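Long-range contacts in trehalose synthase regulatory protein (Candida albicans, PDB 5HUS), which is probably a regulatory, non-catalytic subunit of the trehalose synthase complex; its C-terminal domain resembles trehalose-6-phosphate phosphatases of the HAD clan: residues T273-S281 with A289-L300; L25-V33 with K47-L56. All coordinates share one frame; numbering follows the deposited sequence.

Contact 1: T273-S281 with A289-L300; sequences TLTVTLISS and AATYGVRGINEL
Thr277 sits between two backbone bonds that join its strand to residues 292-294: its N donates a hydrogen bond to Tyr292 O at 2.9 Å, and its O accepts from Val294 N. The ladder continues at both ends. Tyr292 N donates to Thr275 O, and beyond the strand proper Ile279 N reaches Val294 O at only 2.6 Å, with an N-H...O angle of 165°. CA-H...O contacts from Val276, Gly293, Leu278 and Arg295 fill in between these bonds.

Thr275 brings a side chain into the polar network. With OG1 held between its own N and carbonyl carbon (chi1 50°), the hydroxyl lies 3.1 Å from Thr291 N and accepts a hydrogen bond from it; it also donates to Asn264 OD1 of helix 254-265. One water links Thr275 N to Thr291 OG1.

Parallel pairing of this kind belongs to the Rossmann-like core of HAD phosphatases, where strand 272-278 lies between strands 243-250 and 292-294; here the two paired strands are joined by a loop without helix.

Apolar contacts follow the two faces of the sheet. On one, Val276 CG2 meets Val294 CG2 at 3.6 Å, while Val276 CG1 turns to Leu300 CD1 of the next helix. The Leu274 side chain crosses that of Tyr292 at about a right angle, Leu274 CG 3.8 Å from Tyr292 CD2. On the other face, Thr277 CB rests on Ala290 CB.

Past the strand, Ile279 CD1 lies over one face of the Arg295 guanidinium, offset toward its rim, while Arg295 NH2 forms a salt bridge with Glu284.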
ATOM      1  N   THR A 273     -15.442   9.229  -4.382  1.00 24.32           N
ATOM      2  CA  THR A 273     -14.498   8.250  -3.849  1.00 22.86           C
ATOM      3  C   THR A 273     -15.024   6.866  -4.178  1.00 26.73           C
ATOM      4  O   THR A 273     -16.231   6.662  -4.291  1.00 28.04           O
ATOM      5  CB  THR A 273     -14.283   8.385  -2.315  1.00 30.67           C
ATOM      6  OG1 THR A 273     -15.490   8.042  -1.618  1.00 33.11           O
ATOM      7  CG2 THR A 273     -13.866   9.803  -1.942  1.00 26.13           C
ATOM      8  N   LEU A 274     -14.119   5.915  -4.361  1.00 20.95           N
ATOM      9  CA  LEU A 274     -14.522   4.551  -4.648  1.00 18.94           C
ATOM     10  C   LEU A 274     -13.476   3.609  -4.081  1.00 23.50           C
ATOM     11  O   LEU A 274     -12.283   3.807  -4.273  1.00 21.76           O
ATOM     12  CB  LEU A 274     -14.695   4.334  -6.158  1.00 21.42           C
ATOM     13  CG  LEU A 274     -15.272   3.010  -6.685  1.00 25.99           C
ATOM     14  CD1 LEU A 274     -15.863   3.223  -8.074  1.00 24.01           C
ATOM     15  CD2 LEU A 274     -14.229   1.895  -6.736  1.00 22.47           C
ATOM     16  N   THR A 275     -13.935   2.595  -3.367  1.00 21.16           N
ATOM     17  CA  THR A 275     -13.053   1.551  -2.879  1.00 21.53           C
ATOM     18  C   THR A 275     -13.513   0.217  -3.454  1.00 25.72           C
ATOM     19  O   THR A 275     -14.711  -0.074  -3.487  1.00 22.78           O
ATOM     20  CB  THR A 275     -13.038   1.488  -1.346  1.00 23.83           C
ATOM     21  OG1 THR A 275     -14.384   1.447  -0.858  1.00 24.60           O
ATOM     22  CG2 THR A 275     -12.340   2.714  -0.770  1.00 24.05           C
ATOM     23  N   VAL A 276     -12.561  -0.584  -3.917  1.00 22.47           N
ATOM     24  CA  VAL A 276     -12.883  -1.881  -4.498  1.00 24.82           C
ATOM     25  C   VAL A 276     -11.844  -2.911  -4.073  1.00 25.27           C
ATOM     26  O   VAL A 276     -10.643  -2.627  -4.048  1.00 23.10           O
ATOM     27  CB  VAL A 276     -12.971  -1.807  -6.044  1.00 25.04           C
ATOM     28  CG1 VAL A 276     -11.726  -1.153  -6.631  1.00 27.60           C
ATOM     29  CG2 VAL A 276     -13.185  -3.187  -6.639  1.00 25.17           C
ATOM     30  N   THR A 277     -12.307  -4.097  -3.699  1.00 19.06           N
ATOM     31  CA  THR A 277     -11.397  -5.148  -3.282  1.00 17.92           C
ATOM     32  C   THR A 277     -11.440  -6.332  -4.233  1.00 19.38           C
ATOM     33  O   THR A 277     -12.482  -6.636  -4.812  1.00 23.09           O
ATOM     34  CB  THR A 277     -11.706  -5.649  -1.856  1.00 22.91           C
ATOM     35  OG1 THR A 277     -10.727  -6.624  -1.479  1.00 26.01           O
ATOM     36  CG2 THR A 277     -13.092  -6.281  -1.771  1.00 22.67           C
ATOM     37  N   LEU A 278     -10.289  -6.968  -4.398  1.00 20.04           N
ATOM     38  CA  LEU A 278     -10.201  -8.255  -5.073  1.00 24.70           C
ATOM     39  C   LEU A 278     -10.787  -9.328  -4.170  1.00 29.04           C
ATOM     40  O   LEU A 278     -10.443  -9.408  -2.993  1.00 35.65           O
ATOM     41  CB  LEU A 278      -8.748  -8.577  -5.426  1.00 27.55           C
ATOM     42  CG  LEU A 278      -8.161  -7.756  -6.573  1.00 29.04           C
ATOM     43  CD1 LEU A 278      -6.640  -7.813  -6.555  1.00 41.62           C
ATOM     44  CD2 LEU A 278      -8.693  -8.274  -7.894  1.00 28.14           C
ATOM     45  N   ILE A 279     -11.693 -10.131  -4.717  1.00 32.62           N
ATOM     46  CA  ILE A 279     -12.315 -11.212  -3.962  1.00 31.97           C
ATOM     47  C   ILE A 279     -12.125 -12.531  -4.697  1.00 56.54           C
ATOM     48  O   ILE A 279     -11.840 -12.547  -5.896  1.00 60.12           O
ATOM     49  CB  ILE A 279     -13.815 -10.964  -3.736  1.00 39.27           C
ATOM     50  CG1 ILE A 279     -14.562 -10.929  -5.070  1.00 43.73           C
ATOM     51  CG2 ILE A 279     -14.032  -9.669  -2.973  1.00 39.18           C
ATOM     52  CD1 ILE A 279     -16.031 -10.588  -4.936  1.00 51.63           C
ATOM     53  N   SER A 280     -12.286 -13.636  -3.981  1.00 59.45           N
ATOM     54  CA  SER A 280     -12.045 -14.945  -4.569  1.00 65.66           C
ATOM     55  C   SER A 280     -12.937 -16.025  -3.980  1.00 64.45           C
ATOM     56  O   SER A 280     -13.800 -15.759  -3.143  1.00 66.17           O
ATOM     57  CB  SER A 280     -10.580 -15.346  -4.384  1.00 67.02           C
ATOM     58  OG  SER A 280     -10.310 -15.658  -3.026  1.00 69.51           O
ATOM     59  N   SER A 281     -12.718 -17.249  -4.444  1.00 75.69           N
ATOM     60  CA  SER A 281     -13.270 -18.430  -3.803  1.00 78.09           C
ATOM     61  C   SER A 281     -12.131 -19.173  -3.102  1.00 83.34           C
ATOM     62  O   SER A 281     -11.284 -19.780  -3.759  1.00 76.78           O
ATOM     63  CB  SER A 281     -13.968 -19.336  -4.819  1.00 66.93           C
ATOM     64  OG  SER A 281     -15.076 -18.678  -5.412  1.00 65.36           O
ATOM     65  N   ALA A 289     -14.554  -3.126   4.361  1.00 22.89           N
ATOM     66  CA  ALA A 289     -15.140  -1.799   4.249  1.00 24.07           C
ATOM     67  C   ALA A 289     -15.149  -1.323   2.800  1.00 25.18           C
ATOM     68  O   ALA A 289     -15.692  -0.261   2.497  1.00 22.98           O
ATOM     69  CB  ALA A 289     -14.391  -0.810   5.120  1.00 28.13           C
ATOM     70  N   ALA A 290     -14.542  -2.105   1.906  1.00 21.84           N
ATOM     71  CA  ALA A 290     -14.591  -1.789   0.482  1.00 24.94           C
ATOM     72  C   ALA A 290     -16.041  -1.806   0.002  1.00 25.08           C
ATOM     73  O   ALA A 290     -16.824  -2.662   0.408  1.00 27.15           O
ATOM     74  CB  ALA A 290     -13.745  -2.768  -0.331  1.00 22.56           C
ATOM     75  N   THR A 291     -16.396  -0.856  -0.853  1.00 20.92           N
ATOM     76  CA  THR A 291     -17.759  -0.799  -1.380  1.00 29.16           C
ATOM     77  C   THR A 291     -17.992  -1.861  -2.446  1.00 32.11           C
ATOM     78  O   THR A 291     -19.038  -2.518  -2.464  1.00 31.69           O
ATOM     79  CB  THR A 291     -18.073   0.581  -1.985  1.00 27.73           C
ATOM     80  OG1 THR A 291     -17.773   1.604  -1.030  1.00 28.78           O
ATOM     81  CG2 THR A 291     -19.544   0.672  -2.391  1.00 32.14           C
ATOM     82  N   TYR A 292     -17.008  -2.033  -3.325  1.00 25.81           N
ATOM     83  CA  TYR A 292     -17.137  -2.920  -4.481  1.00 26.92           C
ATOM     84  C   TYR A 292     -16.187  -4.108  -4.418  1.00 31.13           C
ATOM     85  O   TYR A 292     -15.171  -4.064  -3.724  1.00 29.60           O
ATOM     86  CB  TYR A 292     -16.874  -2.143  -5.771  1.00 24.51           C
ATOM     87  CG  TYR A 292     -17.868  -1.048  -6.072  1.00 23.78           C
ATOM     88  CD1 TYR A 292     -18.979  -1.294  -6.871  1.00 33.05           C
ATOM     89  CD2 TYR A 292     -17.686   0.237  -5.579  1.00 29.89           C
ATOM     90  CE1 TYR A 292     -19.889  -0.290  -7.158  1.00 34.11           C
ATOM     91  CE2 TYR A 292     -18.589   1.245  -5.858  1.00 31.71           C
ATOM     92  CZ  TYR A 292     -19.688   0.978  -6.649  1.00 33.30           C
ATOM     93  OH  TYR A 292     -20.589   1.985  -6.932  1.00 34.42           O
ATOM     94  N   GLY A 293     -16.508  -5.163  -5.162  1.00 30.65           N
ATOM     95  CA  GLY A 293     -15.613  -6.305  -5.284  1.00 28.62           C
ATOM     96  C   GLY A 293     -15.385  -6.734  -6.728  1.00 35.47           C
ATOM     97  O   GLY A 293     -16.288  -6.629  -7.559  1.00 32.57           O
ATOM     98  N   VAL A 294     -14.170  -7.194  -7.027  1.00 30.69           N
ATOM     99  CA  VAL A 294     -13.845  -7.813  -8.317  1.00 27.95           C
ATOM    100  C   VAL A 294     -13.210  -9.173  -8.087  1.00 31.39           C
ATOM    101  O   VAL A 294     -12.476  -9.362  -7.121  1.00 28.80           O
ATOM    102  CB  VAL A 294     -12.866  -6.973  -9.168  1.00 43.07           C
ATOM    103  CG1 VAL A 294     -13.608  -6.126 -10.185  1.00 44.89           C
ATOM    104  CG2 VAL A 294     -11.947  -6.143  -8.286  1.00 35.39           C
ATOM    105  N   ARG A 295     -13.457 -10.118  -8.987  1.00 35.09           N
ATOM    106  CA  ARG A 295     -12.997 -11.482  -8.755  1.00 38.61           C
ATOM    107  C   ARG A 295     -11.638 -11.794  -9.376  1.00 45.17           C
ATOM    108  O   ARG A 295     -11.077 -12.860  -9.130  1.00 51.22           O
ATOM    109  CB  ARG A 295     -14.048 -12.474  -9.256  1.00 39.58           C
ATOM    110  CG  ARG A 295     -15.355 -12.327  -8.508  1.00 39.02           C
ATOM    111  CD  ARG A 295     -16.224 -13.565  -8.569  1.00 50.74           C
ATOM    112  NE  ARG A 295     -17.206 -13.546  -7.489  1.00 54.20           N
ATOM    113  CZ  ARG A 295     -17.110 -14.271  -6.378  1.00 55.90           C
ATOM    114  NH1 ARG A 295     -16.085 -15.095  -6.206  1.00 45.02           N
ATOM    115  NH2 ARG A 295     -18.046 -14.181  -5.442  1.00 52.83           N
ATOM    116  N   GLY A 296     -11.099 -10.865 -10.158  1.00 36.77           N
ATOM    117  CA  GLY A 296      -9.784 -11.057 -10.748  1.00 35.19           C
ATOM    118  C   GLY A 296      -9.085  -9.761 -11.105  1.00 34.09           C
ATOM    119  O   GLY A 296      -9.725  -8.723 -11.268  1.00 27.78           O
ATOM    120  N   ILE A 297      -7.765  -9.817 -11.242  1.00 30.24           N
ATOM    121  CA  ILE A 297      -6.993  -8.621 -11.558  1.00 26.67           C
ATOM    122  C   ILE A 297      -7.214  -8.164 -13.005  1.00 27.70           C
ATOM    123  O   ILE A 297      -7.243  -6.965 -13.283  1.00 29.43           O
ATOM    124  CB  ILE A 297      -5.484  -8.844 -11.298  1.00 31.80           C
ATOM    125  CG1 ILE A 297      -4.690  -7.572 -11.598  1.00 37.75           C
ATOM    126  CG2 ILE A 297      -4.954 -10.024 -12.103  1.00 37.49           C
ATOM    127  CD1 ILE A 297      -3.420  -7.448 -10.790  1.00 44.44           C
ATOM    128  N   ASN A 298      -7.381  -9.106 -13.929  1.00 25.70           N
ATOM    129  CA  ASN A 298      -7.634  -8.724 -15.310  1.00 26.14           C
ATOM    130  C   ASN A 298      -8.962  -7.986 -15.432  1.00 24.19           C
ATOM    131  O   ASN A 298      -9.078  -7.021 -16.185  1.00 33.58           O
ATOM    132  CB  ASN A 298      -7.612  -9.949 -16.231  1.00 32.46           C
ATOM    133  CG  ASN A 298      -6.214 -10.514 -16.407  1.00 46.73           C
ATOM    134  OD1 ASN A 298      -5.417 -10.529 -15.469  1.00 51.69           O
ATOM    135  ND2 ASN A 298      -5.906 -10.975 -17.615  1.00 51.40           N
ATOM    136  N   GLU A 299      -9.954  -8.431 -14.670  1.00 27.06           N
ATOM    137  CA  GLU A 299     -11.258  -7.792 -14.688  1.00 23.76           C
ATOM    138  C   GLU A 299     -11.166  -6.380 -14.121  1.00 24.47           C
ATOM    139  O   GLU A 299     -11.759  -5.442 -14.662  1.00 25.90           O
ATOM    140  CB  GLU A 299     -12.280  -8.610 -13.900  1.00 26.78           C
ATOM    141  CG  GLU A 299     -13.694  -8.052 -14.016  1.00 35.69           C
ATOM    142  CD  GLU A 299     -14.692  -8.811 -13.175  1.00 56.25           C
ATOM    143  OE1 GLU A 299     -14.263  -9.578 -12.284  1.00 52.44           O
ATOM    144  OE2 GLU A 299     -15.909  -8.639 -13.405  1.00 51.26           O
ATOM    145  N   LEU A 300     -10.414  -6.239 -13.034  1.00 27.34           N
ATOM    146  CA  LEU A 300     -10.193  -4.937 -12.421  1.00 20.96           C
ATOM    147  C   LEU A 300      -9.563  -3.967 -13.413  1.00 23.27           C
ATOM    148  O   LEU A 300     -10.056  -2.860 -13.603  1.00 24.78           O
ATOM    149  CB  LEU A 300      -9.302  -5.071 -11.185  1.00 24.91           C
ATOM    150  CG  LEU A 300      -8.841  -3.768 -10.529  1.00 24.84           C
ATOM    151  CD1 LEU A 300     -10.016  -3.038  -9.911  1.00 29.22           C
ATOM    152  CD2 LEU A 300      -7.766  -4.048  -9.481  1.00 26.51           C
TER
HETATM  153  O   HOH W   1     -16.865   3.456  -2.535  1.00 26.83           O

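Contact 2: L25-V33 with K47-L56; sequences LALEISSAV and KVNVIDPSGL
Ile29 and Ile51 lie side by side and point the same way, the CD1 of the first 3.7 Å from the CG2 of the second. Ile29 CG2, anti to the backbone N, goes to Pro53 CG at 3.7 Å, while Ile29 CD1 lies against Ile51 and reaches on to Leu56 CD2. Leu27 CD1 adds a contact with Leu56 CD1. On the face opposite the two isoleucines, Val50 CG1 is pressed against Ser30 CB at 3.5 Å, tighter than usual for two carbons, and also touches Glu28 O.

Two backbone bonds set the register of the strands that carry these side chains. Ile51 N approaches Glu28 O nearly along the C=O axis at 3.2 Å; Ser30 N reaches Ile51 O at 3.0 Å from above the carbonyl plane, 39° out of it. A water accepts from Glu28 N and donates to Asn49 O, bridging the segments just before the first of these bonds.

Strands 28-29 and 50-51 make a short, weakly bonded parallel pair resting on the Ile29-Ile51 bridge. Just before it runs strand 20-26, the core strand of the HAD fold at whose end active phosphatases carry the DxDG(T/V) motif. Residues 26-30 here read Ala-Leu-Glu-Ile-Ser, so both aspartates appear replaced, consistent with a probably inactive domain.

Farther out lie a helix cap and a turn. Asp52 is the N-cap of helix 53-59: its OD2 accepts a short 2.6 Å bond from Ser54 OG and a weak one from Gly55 N. Asp52 CG, set between its own backbone N and carbonyl carbon (chi1 58°), carries the carboxylate there. Ser30 OG accepts from Ala32 N in an ST turn. Toward solvent, Glu28, bent at chi2, and the extended, poorly ordered Lys47 make a long salt bridge at best. Met85 of helix 79-86 covers Ile29 and Pro53.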
ATOM      1  N   LEU A  25      -3.488   1.737  -6.642  1.00 15.57           N
ATOM      2  CA  LEU A  25      -3.677   0.300  -6.788  1.00 14.98           C
ATOM      3  C   LEU A  25      -2.690  -0.471  -5.920  1.00 16.62           C
ATOM      4  O   LEU A  25      -1.481  -0.434  -6.163  1.00 19.04           O
ATOM      5  CB  LEU A  25      -3.518  -0.110  -8.254  1.00 20.33           C
ATOM      6  CG  LEU A  25      -4.394   0.659  -9.252  1.00 19.73           C
ATOM      7  CD1 LEU A  25      -4.153   0.173 -10.689  1.00 20.49           C
ATOM      8  CD2 LEU A  25      -5.858   0.515  -8.863  1.00 19.52           C
ATOM      9  N   ALA A  26      -3.208  -1.158  -4.905  1.00 15.59           N
ATOM     10  CA  ALA A  26      -2.382  -2.020  -4.057  1.00 18.29           C
ATOM     11  C   ALA A  26      -2.364  -3.408  -4.660  1.00 24.67           C
ATOM     12  O   ALA A  26      -3.271  -4.205  -4.432  1.00 22.15           O
ATOM     13  CB  ALA A  26      -2.913  -2.053  -2.622  1.00 17.10           C
ATOM     14  N   LEU A  27      -1.329  -3.685  -5.443  1.00 18.40           N
ATOM     15  CA  LEU A  27      -1.241  -4.932  -6.195  1.00 19.92           C
ATOM     16  C   LEU A  27       0.060  -5.654  -5.899  1.00 22.94           C
ATOM     17  O   LEU A  27       1.076  -5.027  -5.606  1.00 24.32           O
ATOM     18  CB  LEU A  27      -1.344  -4.661  -7.695  1.00 23.09           C
ATOM     19  CG  LEU A  27      -2.576  -3.918  -8.205  1.00 25.21           C
ATOM     20  CD1 LEU A  27      -2.440  -3.611  -9.684  1.00 34.64           C
ATOM     21  CD2 LEU A  27      -3.831  -4.734  -7.935  1.00 31.30           C
ATOM     22  N   GLU A  28       0.020  -6.979  -5.981  1.00 25.58           N
ATOM     23  CA  GLU A  28       1.229  -7.783  -5.875  1.00 21.44           C
ATOM     24  C   GLU A  28       1.891  -7.845  -7.247  1.00 26.21           C
ATOM     25  O   GLU A  28       1.361  -8.459  -8.168  1.00 27.82           O
ATOM     26  CB  GLU A  28       0.900  -9.188  -5.371  1.00 29.42           C
ATOM     27  CG  GLU A  28       0.285  -9.224  -3.984  1.00 38.83           C
ATOM     28  CD  GLU A  28       1.322  -9.105  -2.880  1.00 64.38           C
ATOM     29  OE1 GLU A  28       2.081 -10.078  -2.670  1.00 63.66           O
ATOM     30  OE2 GLU A  28       1.381  -8.044  -2.225  1.00 57.59           O
ATOM     31  N   ILE A  29       3.031  -7.182  -7.385  1.00 23.80           N
ATOM     32  CA  ILE A  29       3.720  -7.135  -8.665  1.00 23.41           C
ATOM     33  C   ILE A  29       4.878  -8.127  -8.641  1.00 20.69           C
ATOM     34  O   ILE A  29       5.649  -8.164  -7.684  1.00 24.40           O
ATOM     35  CB  ILE A  29       4.230  -5.718  -8.972  1.00 27.00           C
ATOM     36  CG1 ILE A  29       3.062  -4.731  -8.974  1.00 31.77           C
ATOM     37  CG2 ILE A  29       4.955  -5.679 -10.303  1.00 24.12           C
ATOM     38  CD1 ILE A  29       2.007  -5.025 -10.012  1.00 27.11           C
ATOM     39  N   SER A  30       4.980  -8.947  -9.683  1.00 21.46           N
ATOM     40  CA  SER A  30       6.028  -9.963  -9.739  1.00 22.08           C
ATOM     41  C   SER A  30       6.523 -10.144 -11.165  1.00 20.91           C
ATOM     42  O   SER A  30       5.728 -10.152 -12.100  1.00 24.88           O
ATOM     43  CB  SER A  30       5.516 -11.294  -9.189  1.00 31.09           C
ATOM     44  OG  SER A  30       6.440 -12.344  -9.436  1.00 28.31           O
ATOM     45  N   SER A  31       7.834 -10.290 -11.324  1.00 23.52           N
ATOM     46  CA  SER A  31       8.411 -10.550 -12.639  1.00 27.78           C
ATOM     47  C   SER A  31       8.507 -12.051 -12.908  1.00 35.29           C
ATOM     48  O   SER A  31       8.962 -12.469 -13.973  1.00 34.95           O
ATOM     49  CB  SER A  31       9.790  -9.900 -12.761  1.00 23.99           C
ATOM     50  OG  SER A  31       9.690  -8.487 -12.697  1.00 31.07           O
ATOM     51  N   ALA A  32       8.078 -12.852 -11.937  1.00 28.09           N
ATOM     52  CA  ALA A  32       8.077 -14.309 -12.070  1.00 32.23           C
ATOM     53  C   ALA A  32       7.223 -14.773 -13.237  1.00 32.57           C
ATOM     54  O   ALA A  32       6.232 -14.141 -13.585  1.00 36.96           O
ATOM     55  CB  ALA A  32       7.588 -14.955 -10.790  1.00 32.65           C
ATOM     56  N   VAL A  33       7.612 -15.893 -13.837  1.00 48.74           N
ATOM     57  CA  VAL A  33       6.894 -16.427 -14.985  1.00 49.98           C
ATOM     58  C   VAL A  33       5.598 -17.113 -14.563  1.00 49.94           C
ATOM     59  O   VAL A  33       4.506 -16.601 -14.811  1.00 56.51           O
ATOM     60  CB  VAL A  33       7.768 -17.418 -15.770  1.00 46.64           C
ATOM     61  CG1 VAL A  33       6.959 -18.090 -16.866  1.00 46.40           C
ATOM     62  CG2 VAL A  33       8.976 -16.698 -16.351  1.00 47.98           C
ATOM     63  N   LYS A  47      -0.429 -17.439  -4.789  1.00 72.90           N
ATOM     64  CA  LYS A  47      -1.427 -16.451  -5.184  1.00 64.77           C
ATOM     65  C   LYS A  47      -1.703 -16.518  -6.682  1.00 64.49           C
ATOM     66  O   LYS A  47      -0.897 -17.056  -7.445  1.00 59.70           O
ATOM     67  CB  LYS A  47      -0.970 -15.042  -4.795  1.00 62.96           C
ATOM     68  CG  LYS A  47      -0.758 -14.843  -3.301  1.00 53.34           C
ATOM     69  CD  LYS A  47      -0.693 -13.366  -2.951  1.00 60.47           C
ATOM     70  CE  LYS A  47      -0.653 -13.157  -1.444  1.00 62.48           C
ATOM     71  NZ  LYS A  47      -0.904 -11.734  -1.079  1.00 66.40           N
ATOM     72  N   VAL A  48      -2.843 -15.972  -7.098  1.00 60.72           N
ATOM     73  CA  VAL A  48      -3.217 -15.961  -8.508  1.00 53.62           C
ATOM     74  C   VAL A  48      -3.513 -14.536  -8.981  1.00 64.55           C
ATOM     75  O   VAL A  48      -3.511 -14.260 -10.181  1.00 80.33           O
ATOM     76  CB  VAL A  48      -4.441 -16.870  -8.780  1.00 66.59           C
ATOM     77  CG1 VAL A  48      -5.742 -16.123  -8.501  1.00 68.64           C
ATOM     78  CG2 VAL A  48      -4.417 -17.383 -10.218  1.00 60.08           C
ATOM     79  N   ASN A  49      -3.757 -13.634  -8.035  1.00 57.44           N
ATOM     80  CA  ASN A  49      -3.962 -12.225  -8.359  1.00 52.46           C
ATOM     81  C   ASN A  49      -2.649 -11.463  -8.310  1.00 53.28           C
ATOM     82  O   ASN A  49      -2.470 -10.541  -7.515  1.00 56.32           O
ATOM     83  CB  ASN A  49      -4.977 -11.591  -7.410  1.00 49.65           C
ATOM     84  CG  ASN A  49      -6.403 -11.913  -7.795  1.00 47.04           C
ATOM     85  OD1 ASN A  49      -6.758 -11.899  -8.974  1.00 54.22           O
ATOM     86  ND2 ASN A  49      -7.231 -12.206  -6.801  1.00 46.37           N
ATOM     87  N   VAL A  50      -1.729 -11.880  -9.168  1.00 37.27           N
ATOM     88  CA  VAL A  50      -0.418 -11.272  -9.279  1.00 26.86           C
ATOM     89  C   VAL A  50      -0.226 -10.870 -10.736  1.00 35.52           C
ATOM     90  O   VAL A  50      -0.755 -11.525 -11.632  1.00 40.03           O
ATOM     91  CB  VAL A  50       0.685 -12.249  -8.819  1.00 36.32           C
ATOM     92  CG1 VAL A  50       2.048 -11.603  -8.884  1.00 39.00           C
ATOM     93  CG2 VAL A  50       0.394 -12.739  -7.410  1.00 39.43           C
ATOM     94  N   ILE A  51       0.500  -9.786 -10.985  1.00 26.59           N
ATOM     95  CA  ILE A  51       0.750  -9.378 -12.361  1.00 24.61           C
ATOM     96  C   ILE A  51       2.145  -8.772 -12.508  1.00 27.21           C
ATOM     97  O   ILE A  51       2.726  -8.282 -11.542  1.00 25.45           O
ATOM     98  CB  ILE A  51      -0.328  -8.376 -12.858  1.00 31.54           C
ATOM     99  CG1 ILE A  51      -0.339  -8.308 -14.389  1.00 37.92           C
ATOM    100  CG2 ILE A  51      -0.131  -7.002 -12.226  1.00 34.68           C
ATOM    101  CD1 ILE A  51      -1.658  -7.873 -14.979  1.00 41.88           C
ATOM    102  N   ASP A  52       2.680  -8.827 -13.723  1.00 25.71           N
ATOM    103  CA  ASP A  52       3.990  -8.279 -14.027  1.00 24.06           C
ATOM    104  C   ASP A  52       3.890  -6.802 -14.417  1.00 21.35           C
ATOM    105  O   ASP A  52       2.821  -6.330 -14.806  1.00 23.34           O
ATOM    106  CB  ASP A  52       4.643  -9.091 -15.152  1.00 25.00           C
ATOM    107  CG  ASP A  52       3.809  -9.103 -16.412  1.00 30.05           C
ATOM    108  OD1 ASP A  52       2.642  -9.552 -16.353  1.00 35.52           O
ATOM    109  OD2 ASP A  52       4.312  -8.646 -17.458  1.00 43.80           O
ATOM    110  N   PRO A  53       5.006  -6.062 -14.301  1.00 24.47           N
ATOM    111  CA  PRO A  53       5.011  -4.629 -14.612  1.00 28.07           C
ATOM    112  C   PRO A  53       4.515  -4.300 -16.019  1.00 27.86           C
ATOM    113  O   PRO A  53       3.659  -3.437 -16.172  1.00 28.71           O
ATOM    114  CB  PRO A  53       6.483  -4.254 -14.454  1.00 23.05           C
ATOM    115  CG  PRO A  53       6.983  -5.206 -13.411  1.00 23.41           C
ATOM    116  CD  PRO A  53       6.285  -6.496 -13.708  1.00 26.41           C
ATOM    117  N   SER A  54       5.041  -4.986 -17.028  1.00 31.91           N
ATOM    118  CA  SER A  54       4.649  -4.721 -18.410  1.00 27.67           C
ATOM    119  C   SER A  54       3.169  -5.014 -18.643  1.00 23.81           C
ATOM    120  O   SER A  54       2.505  -4.300 -19.387  1.00 32.07           O
ATOM    121  CB  SER A  54       5.503  -5.544 -19.375  1.00 33.14           C
ATOM    122  OG  SER A  54       5.397  -6.927 -19.092  1.00 50.02           O
ATOM    123  N   GLY A  55       2.658  -6.062 -18.004  1.00 27.45           N
ATOM    124  CA  GLY A  55       1.253  -6.410 -18.102  1.00 33.45           C
ATOM    125  C   GLY A  55       0.354  -5.346 -17.501  1.00 29.89           C
ATOM    126  O   GLY A  55      -0.680  -4.998 -18.069  1.00 32.33           O
ATOM    127  N   LEU A  56       0.757  -4.830 -16.346  1.00 30.49           N
ATOM    128  CA  LEU A  56       0.030  -3.764 -15.665  1.00 27.63           C
ATOM    129  C   LEU A  56      -0.083  -2.520 -16.534  1.00 24.40           C
ATOM    130  O   LEU A  56      -1.161  -1.947 -16.674  1.00 27.70           O
ATOM    131  CB  LEU A  56       0.723  -3.414 -14.343  1.00 29.08           C
ATOM    132  CG  LEU A  56       0.161  -2.212 -13.587  1.00 25.15           C
ATOM    133  CD1 LEU A  56      -1.282  -2.480 -13.181  1.00 29.40           C
ATOM    134  CD2 LEU A  56       1.023  -1.883 -12.374  1.00 28.26           C
TER
HETATM  135  O   HOH W   2      -2.520  -8.236  -6.311  1.00 34.76           O

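Contact 2 closes along the chain before contact 1 opens, yet the two touch, their centres about 16 Å apart. Both reach the same large sheet: contact 1 joins two of its neighbouring strands, while contact 2 begins on strand 20-26, separated from strand 272-278 by strand 243-250, and starts where active relatives carry the catalytic aspartates. The start of helix 297-304 connects them. Ile297 CD1 lies 3.6 Å from Ile51 CG2 and 4.0 Å from Leu27 CD2, and Ile297 N packs 3.2 Å from Asn49 OD1. The loop leading into strand 50-51 therefore meets the helix that follows strand 292-294, and Leu301 extends the junction to Ile51 and Leu56.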